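Local coordinates for protein AlyQ (Persicobacter sp. CCB-QB2, PDB 5XNR) that probably cleaves alginate by beta-elimination through a lyase domain, to which a carbohydrate-binding module of family CBM32 is joined, at residues 13-18 with 44-49; 35-40 with 121-126; 73-78 with 110-115. All coordinates share one frame; numbering follows the deposited sequence.

Contact 1. Residues 13-18 with 44-49; sequences AVTASA and YITFDL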
# COMPACT_ATOMS: atom_id res chain seq x y z
N ALA A 13 -12.56 -15.85 23.97
CA ALA A 13 -12.97 -16.14 25.34
C ALA A 13 -12.73 -14.92 26.22
O ALA A 13 -12.00 -13.98 25.87
CB ALA A 13 -12.23 -17.35 25.86
N VAL A 14 -13.34 -14.95 27.38
CA VAL A 14 -13.22 -13.87 28.31
C VAL A 14 -13.38 -14.43 29.73
O VAL A 14 -14.19 -15.33 29.99
CB VAL A 14 -14.23 -12.75 28.00
CG1 VAL A 14 -15.67 -13.25 27.97
CG2 VAL A 14 -14.11 -11.61 28.97
N THR A 15 -12.55 -13.89 30.62
CA THR A 15 -12.53 -14.23 32.03
C THR A 15 -12.49 -12.91 32.81
O THR A 15 -12.49 -11.83 32.23
CB THR A 15 -11.34 -15.13 32.35
OG1 THR A 15 -10.15 -14.33 32.24
CG2 THR A 15 -11.26 -16.34 31.45
N ALA A 16 -12.47 -13.02 34.12
CA ALA A 16 -12.43 -11.85 34.98
C ALA A 16 -12.06 -12.30 36.39
O ALA A 16 -12.28 -13.47 36.76
CB ALA A 16 -13.77 -11.15 34.96
N SER A 17 -11.51 -11.35 37.14
CA SER A 17 -11.16 -11.54 38.55
C SER A 17 -12.39 -11.83 39.43
O SER A 17 -12.26 -12.38 40.52
CB SER A 17 -10.43 -10.31 39.04
OG SER A 17 -11.30 -9.19 39.01
N ALA A 18 -13.57 -11.44 38.98
CA ALA A 18 -14.77 -11.43 39.84
C ALA A 18 -16.00 -11.11 39.00
O ALA A 18 -15.85 -10.46 37.96
CB ALA A 18 -14.61 -10.38 40.92
N TYR A 44 -10.99 -6.84 37.35
CA TYR A 44 -10.67 -6.71 35.99
C TYR A 44 -11.36 -7.78 35.15
O TYR A 44 -11.76 -8.83 35.64
CB TYR A 44 -9.15 -6.74 35.83
CG TYR A 44 -8.36 -7.87 36.44
CD1 TYR A 44 -8.37 -9.14 35.89
CD2 TYR A 44 -7.46 -7.64 37.47
CE1 TYR A 44 -7.58 -10.16 36.39
CE2 TYR A 44 -6.65 -8.65 37.99
CZ TYR A 44 -6.71 -9.92 37.45
OH TYR A 44 -5.90 -10.93 37.93
N ILE A 45 -11.48 -7.46 33.87
CA ILE A 45 -11.96 -8.43 32.89
C ILE A 45 -10.88 -8.59 31.83
O ILE A 45 -10.24 -7.59 31.48
CB ILE A 45 -13.31 -8.00 32.32
CG1 ILE A 45 -13.79 -8.96 31.22
CG2 ILE A 45 -13.27 -6.56 31.83
CD1 ILE A 45 -15.26 -8.91 31.00
N THR A 46 -10.69 -9.84 31.36
CA THR A 46 -9.54 -10.25 30.51
C THR A 46 -10.01 -10.95 29.22
O THR A 46 -10.63 -12.01 29.28
CB THR A 46 -8.59 -11.21 31.23
OG1 THR A 46 -8.10 -10.60 32.43
CG2 THR A 46 -7.42 -11.62 30.36
N PHE A 47 -9.66 -10.38 28.07
CA PHE A 47 -10.18 -10.82 26.77
C PHE A 47 -9.10 -11.59 26.05
O PHE A 47 -7.97 -11.17 26.07
CB PHE A 47 -10.64 -9.63 25.92
CG PHE A 47 -11.69 -8.80 26.60
CD1 PHE A 47 -13.03 -9.14 26.49
CD2 PHE A 47 -11.34 -7.74 27.41
CE1 PHE A 47 -14.00 -8.38 27.13
CE2 PHE A 47 -12.32 -6.99 28.06
CZ PHE A 47 -13.64 -7.31 27.91
N ASP A 48 -9.49 -12.71 25.43
CA ASP A 48 -8.56 -13.61 24.74
C ASP A 48 -8.86 -13.64 23.23
O ASP A 48 -9.97 -13.98 22.83
CB ASP A 48 -8.64 -15.03 25.31
CG ASP A 48 -7.60 -15.98 24.72
OD1 ASP A 48 -6.75 -15.51 23.89
OD2 ASP A 48 -7.63 -17.18 25.08
N LEU A 49 -7.82 -13.39 22.42
CA LEU A 49 -7.91 -13.38 20.93
C LEU A 49 -7.49 -14.71 20.30
O LEU A 49 -7.46 -14.82 19.05
CB LEU A 49 -7.00 -12.28 20.39
CG LEU A 49 -7.35 -10.87 20.82
CD1 LEU A 49 -6.44 -9.90 20.09
CD2 LEU A 49 -8.82 -10.57 20.55
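Val14 meets Ile45 and Phe47, and Ser17 meets Tyr44, along one border of the five-stranded antiparallel sheet of the CBM32 module, a discoidin-like (F5/8 type C) beta-sandwich. Strand 13-16 is the outermost strand here and runs antiparallel to strand 44-49. Ala13 with Asp48 and Thr15 with Thr46 are the hydrogen-bonded pairs; the bond from Ala13 N to Asp48 O is weak, whereas Thr46 N lies 2.8 Å from Thr15 O. The apolar face of the pair turns to the second sheet, where Ile126, Val129 and Ile131 of strand 123-133 receive Ile45 and Phe47. On this face CG2 of Val14 stands anti to the backbone N while CG1 takes the place between N and the carbonyl carbon (chi1 56°). CG2 is thereby pressed to 3.5 Å from Ile45 CG1, a tight fit, and reaches Phe47 CD1 at 3.7 Å, meeting that ring obliquely. Beside it the methyl of Ala16, lodged against the backbone, comes within 3.1 Å of Tyr44 O. The other face is mostly polar, apart from Ala13. Thr15 and Thr46 lie side by side, with Thr15 OG1 3.6 Å from Thr46 CB, and Thr46 OG1 is hydrogen-bonded to Arg112 NE. Asp48 OD1 serves both a salt bridge with Arg109 and a bond from Gly50 N. Past the strand end, Ser17 holds the backbone of Tyr44 twice, by its own N and by its hydroxyl, which is also bonded to Gln43. Ser17 CB then lies over the face of the Tyr44 ring in a CH-pi contact, 3.9 Å from its centroid and 9° off the normal.

Contact 2. Residues 35-40 with 121-126; sequences RWSANG and NTWNSI. With ACT (acetate ion), chain D.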
# COMPACT_ATOMS: atom_id res chain seq x y z
N ARG A 35 -24.56 -7.24 30.83
CA ARG A 35 -23.33 -6.58 31.28
C ARG A 35 -22.49 -7.55 32.12
O ARG A 35 -22.98 -8.59 32.60
CB ARG A 35 -23.67 -5.36 32.13
CG ARG A 35 -24.30 -5.71 33.48
CD ARG A 35 -24.70 -4.47 34.28
NE ARG A 35 -25.01 -4.79 35.66
CZ ARG A 35 -26.25 -4.96 36.15
NH1 ARG A 35 -27.29 -5.02 35.33
NH2 ARG A 35 -26.44 -5.03 37.46
N TRP A 36 -21.21 -7.22 32.22
CA TRP A 36 -20.34 -7.74 33.25
C TRP A 36 -20.39 -6.77 34.43
O TRP A 36 -20.41 -5.58 34.18
CB TRP A 36 -18.91 -7.84 32.72
CG TRP A 36 -17.90 -8.10 33.79
CD1 TRP A 36 -17.84 -9.21 34.58
CD2 TRP A 36 -16.81 -7.25 34.20
NE1 TRP A 36 -16.80 -9.10 35.46
CE2 TRP A 36 -16.14 -7.92 35.24
CE3 TRP A 36 -16.33 -6.00 33.79
CZ2 TRP A 36 -15.02 -7.38 35.88
CZ3 TRP A 36 -15.23 -5.46 34.42
CH2 TRP A 36 -14.58 -6.15 35.45
N SER A 37 -20.44 -7.25 35.66
CA SER A 37 -20.30 -6.40 36.84
C SER A 37 -19.39 -7.08 37.85
O SER A 37 -19.50 -8.25 38.08
CB SER A 37 -21.61 -6.09 37.50
OG SER A 37 -22.39 -5.21 36.72
N ALA A 38 -18.52 -6.28 38.46
CA ALA A 38 -17.71 -6.66 39.60
C ALA A 38 -17.45 -5.42 40.45
O ALA A 38 -17.08 -4.34 39.91
CB ALA A 38 -16.41 -7.27 39.16
N ASN A 39 -17.63 -5.60 41.76
CA ASN A 39 -17.51 -4.53 42.74
C ASN A 39 -16.07 -4.43 43.28
O ASN A 39 -15.52 -5.42 43.78
CB ASN A 39 -18.43 -4.73 43.93
CG ASN A 39 -18.64 -3.46 44.72
OD1 ASN A 39 -18.64 -2.37 44.15
ND2 ASN A 39 -18.86 -3.58 46.01
N GLY A 40 -15.49 -3.24 43.18
CA GLY A 40 -14.22 -2.95 43.84
C GLY A 40 -13.19 -2.41 42.87
O GLY A 40 -13.10 -2.88 41.73
N ASN A 121 -20.13 5.06 42.67
CA ASN A 121 -19.79 3.96 43.59
C ASN A 121 -18.69 3.08 42.99
O ASN A 121 -18.21 3.35 41.90
CB ASN A 121 -21.04 3.13 43.89
CG ASN A 121 -21.53 2.45 42.64
OD1 ASN A 121 -20.80 1.68 42.03
ND2 ASN A 121 -22.75 2.75 42.22
N THR A 122 -18.36 1.98 43.67
CA THR A 122 -17.14 1.22 43.39
C THR A 122 -17.38 0.09 42.36
O THR A 122 -16.47 -0.72 42.15
CB THR A 122 -16.57 0.66 44.70
OG1 THR A 122 -17.49 -0.29 45.25
CG2 THR A 122 -16.30 1.74 45.72
N TRP A 123 -18.55 0.06 41.71
CA TRP A 123 -18.87 -0.94 40.68
C TRP A 123 -18.15 -0.63 39.37
O TRP A 123 -18.08 0.53 38.92
CB TRP A 123 -20.39 -1.07 40.43
CG TRP A 123 -21.13 -1.85 41.46
CD1 TRP A 123 -21.83 -1.36 42.53
CD2 TRP A 123 -21.27 -3.29 41.53
NE1 TRP A 123 -22.37 -2.38 43.26
CE2 TRP A 123 -22.06 -3.57 42.67
CE3 TRP A 123 -20.82 -4.35 40.74
CZ2 TRP A 123 -22.39 -4.88 43.03
CZ3 TRP A 123 -21.14 -5.64 41.11
CH2 TRP A 123 -21.91 -5.90 42.23
N ASN A 124 -17.70 -1.72 38.75
CA ASN A 124 -17.24 -1.76 37.38
C ASN A 124 -18.22 -2.55 36.49
O ASN A 124 -18.31 -3.78 36.62
CB ASN A 124 -15.88 -2.43 37.32
CG ASN A 124 -14.92 -1.73 38.25
OD1 ASN A 124 -14.49 -0.62 37.96
ND2 ASN A 124 -14.63 -2.36 39.38
N SER A 125 -18.91 -1.88 35.55
CA SER A 125 -19.90 -2.55 34.70
C SER A 125 -19.78 -2.13 33.23
O SER A 125 -19.91 -0.95 32.87
CB SER A 125 -21.28 -2.33 35.25
OG SER A 125 -21.34 -2.77 36.61
N ILE A 126 -19.60 -3.15 32.38
CA ILE A 126 -19.31 -3.00 30.93
C ILE A 126 -20.36 -3.78 30.15
O ILE A 126 -20.69 -4.88 30.51
CB ILE A 126 -17.87 -3.46 30.61
CG1 ILE A 126 -16.85 -2.64 31.41
CG2 ILE A 126 -17.61 -3.40 29.12
CD1 ILE A 126 -15.43 -3.14 31.34
C ACT D . -23.55 -0.74 38.76
O ACT D . -24.01 0.39 39.09
OXT ACT D . -22.58 -0.86 38.00
CH3 ACT D . -24.16 -1.98 39.33
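Trp123 lies against Asn39, Ala38 and Ser37, and its side chain can be followed atom by atom. CB starts beside an acetate ion, 3.3 Å from acetate OXT. With CG beside the backbone N and anti to the carbonyl carbon (chi1 -78°), the indole swings across to the neighbouring strand. At CG the acetate methyl carbon, CH3, is 3.7 Å away and lies over one face, toward the rim. Farther out, CE3 comes within 3.5 Å of Ala38 C, and CZ3 approaches Ser37 CB at 3.7 Å. The opposite face is covered by Asn39, whose CB sits 3.8 Å from the centroid of the six-membered ring, almost on its normal, a CH-pi contact; the amide beyond is stacked with its plane 25° from that of the indole. Replacing Trp123 by alanine removes the indole, which would probably leave Asn39 CB and the acetate methyl without their flat partner and open a gap beside Ser37 CB.

The strands concerned, 36-39 and 123-126, run antiparallel in the other sheet of the beta-sandwich. Thr34 and Thr127, adjoining the two segments at the same end, are both ligands of the calcium ion. Next to the indole, Ser125 OG donates to acetate OXT (2.7 Å); the acetate, probably from the crystallisation liquor, is also hydrogen-bonded to Arg68. Arg35 NE reaches Ser37 OG in its guanidinium plane. On the reverse side of the sheet, Ile126 CD1 touches the edge of the Trp36 ring, 3.9 Å from CZ3, while Asn124 doubles its grip on Ala38 O: its backbone N and its ND2, at 3.2 Å, arrive from opposite faces of the carbonyl, and Asn124 OD1 accepts from Gly117 N.

Contact 3. Residues 73-78 with 110-115; sequences SISLGS and YIRITG
Ile111 is the bump and Leu76 with Ile74 the two walls of the hollow that receives it, a small case of how antiparallel neighbours in a beta-sandwich fill each other's gaps. CG1 of Ile111 stands 3.7 Å from Leu76 CD1, the two side chains lying alongside and pointing the same way. Its CG2 branch turns to the other wall, 4.2 Å from Ile74 CG2. This comes about because CG1 lies beside the backbone N (chi1 -69°) while CG2 is anti to it. Ile113 continues the row; from the facing sheet Val55 covers Leu76, and Val58 covers Ile74, Ile111 and Ile113.

On the reverse side, Ser75 OG nestles at 3.6 Å against Arg112 CB, and Ser73 lies by Thr114 in the same manner. Gly77 offers no side chain, and its backbone angles would jam a CB against the preceding carbonyl; here Tyr110 CB rests 3.6 Å from Gly77 O, and the ring turns its edge to Ser78 O, with CD2 at 3.3 Å. Arg112 bends at chi3 (-69°) back toward strand 44-49, where Thr46 holds its NE and the Tyr44 ring makes a cation-pi contact.

Six backbone hydrogen bonds, the straightest from Thr114 N to Ser73 O, thus join a ribbon of two characters: branched hydrocarbon inward, and on the other side hydroxyls and a guanidinium whose charge is probably eased by Tyr44.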
# COMPACT_ATOMS: atom_id res chain seq x y z
N SER A 73 -7.78 1.12 33.37
CA SER A 73 -6.51 1.03 32.66
C SER A 73 -6.51 -0.24 31.82
O SER A 73 -7.10 -1.23 32.22
CB SER A 73 -5.32 1.04 33.60
OG SER A 73 -5.25 -0.17 34.35
N ILE A 74 -5.83 -0.20 30.68
CA ILE A 74 -5.77 -1.31 29.77
C ILE A 74 -4.35 -1.86 29.76
O ILE A 74 -3.39 -1.10 29.73
CB ILE A 74 -6.19 -0.87 28.37
CG1 ILE A 74 -7.59 -0.24 28.37
CG2 ILE A 74 -6.05 -2.03 27.39
CD1 ILE A 74 -7.94 0.50 27.11
N SER A 75 -4.23 -3.18 29.76
CA SER A 75 -2.94 -3.82 29.71
C SER A 75 -2.99 -5.04 28.75
O SER A 75 -4.02 -5.70 28.59
CB SER A 75 -2.47 -4.17 31.11
OG SER A 75 -3.24 -5.22 31.69
N LEU A 76 -1.86 -5.31 28.10
CA LEU A 76 -1.78 -6.20 26.94
C LEU A 76 -0.59 -7.13 27.09
O LEU A 76 0.39 -6.78 27.72
CB LEU A 76 -1.56 -5.36 25.68
CG LEU A 76 -2.81 -5.09 24.86
CD1 LEU A 76 -3.82 -4.29 25.67
CD2 LEU A 76 -2.45 -4.37 23.58
N GLY A 77 -0.68 -8.28 26.44
CA GLY A 77 0.48 -9.15 26.25
C GLY A 77 0.08 -10.58 25.92
O GLY A 77 -1.10 -10.87 25.75
N SER A 78 1.06 -11.47 25.92
CA SER A 78 0.88 -12.84 25.42
C SER A 78 0.54 -13.81 26.57
O SER A 78 -0.08 -14.84 26.36
CB SER A 78 2.13 -13.25 24.71
OG SER A 78 3.26 -12.78 25.42
N TYR A 110 -3.74 -11.42 24.92
CA TYR A 110 -4.66 -11.09 25.99
C TYR A 110 -4.73 -9.58 26.18
O TYR A 110 -3.72 -8.88 26.11
CB TYR A 110 -4.23 -11.78 27.28
CG TYR A 110 -4.31 -13.29 27.27
CD1 TYR A 110 -5.48 -13.95 27.61
CD2 TYR A 110 -3.19 -14.06 27.01
CE1 TYR A 110 -5.55 -15.34 27.65
CE2 TYR A 110 -3.23 -15.44 27.06
CZ TYR A 110 -4.42 -16.09 27.37
OH TYR A 110 -4.45 -17.45 27.41
N ILE A 111 -5.96 -9.10 26.39
CA ILE A 111 -6.24 -7.69 26.70
C ILE A 111 -7.06 -7.66 27.99
O ILE A 111 -8.05 -8.39 28.09
CB ILE A 111 -7.02 -6.99 25.58
CG1 ILE A 111 -6.19 -6.80 24.31
CG2 ILE A 111 -7.58 -5.67 26.08
CD1 ILE A 111 -5.98 -8.06 23.52
N ARG A 112 -6.62 -6.84 28.94
CA ARG A 112 -7.23 -6.74 30.26
C ARG A 112 -7.63 -5.29 30.51
O ARG A 112 -6.81 -4.43 30.41
CB ARG A 112 -6.26 -7.20 31.36
CG ARG A 112 -6.81 -7.14 32.78
CD ARG A 112 -5.89 -7.79 33.81
NE ARG A 112 -5.81 -9.25 33.68
CZ ARG A 112 -4.95 -10.03 34.33
NH1 ARG A 112 -4.14 -9.50 35.23
NH2 ARG A 112 -4.89 -11.32 34.07
N ILE A 113 -8.90 -5.06 30.80
CA ILE A 113 -9.38 -3.78 31.32
C ILE A 113 -9.49 -3.92 32.83
O ILE A 113 -10.23 -4.79 33.31
CB ILE A 113 -10.74 -3.38 30.72
CG1 ILE A 113 -10.67 -3.13 29.21
CG2 ILE A 113 -11.32 -2.20 31.47
CD1 ILE A 113 -12.02 -2.94 28.53
N THR A 114 -8.79 -3.06 33.57
CA THR A 114 -8.87 -3.06 35.04
C THR A 114 -9.76 -1.89 35.46
O THR A 114 -9.54 -0.78 34.99
CB THR A 114 -7.47 -2.94 35.67
OG1 THR A 114 -6.70 -4.11 35.47
CG2 THR A 114 -7.53 -2.74 37.17
N GLY A 115 -10.71 -2.13 36.35
CA GLY A 115 -11.68 -1.10 36.74
C GLY A 115 -11.38 -0.49 38.11
O GLY A 115 -10.96 -1.19 39.03

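From the N terminus, contact 1 closes first, bringing 44-49 back to 13-18 around a loop that carries four of the calcium ligands. Contact 2 opens within that loop, at 35-40, but closes only at 121-126, so the two cross. Contact 3, 73-78 with 110-115, forms entirely within the span of contact 2 and after contact 1 has closed. Contacts 1 and 3 share one sheet, because strands 44-49 and 110-118 are neighbours, bonded for instance between Ile45 O and Ile113 N. Contact 2 belongs to the facing sheet. It is tied to contact 1 by Trp36 NE1 and Ala18 O, and to contact 3 where Ile126 packs on Ile113 across the sandwich.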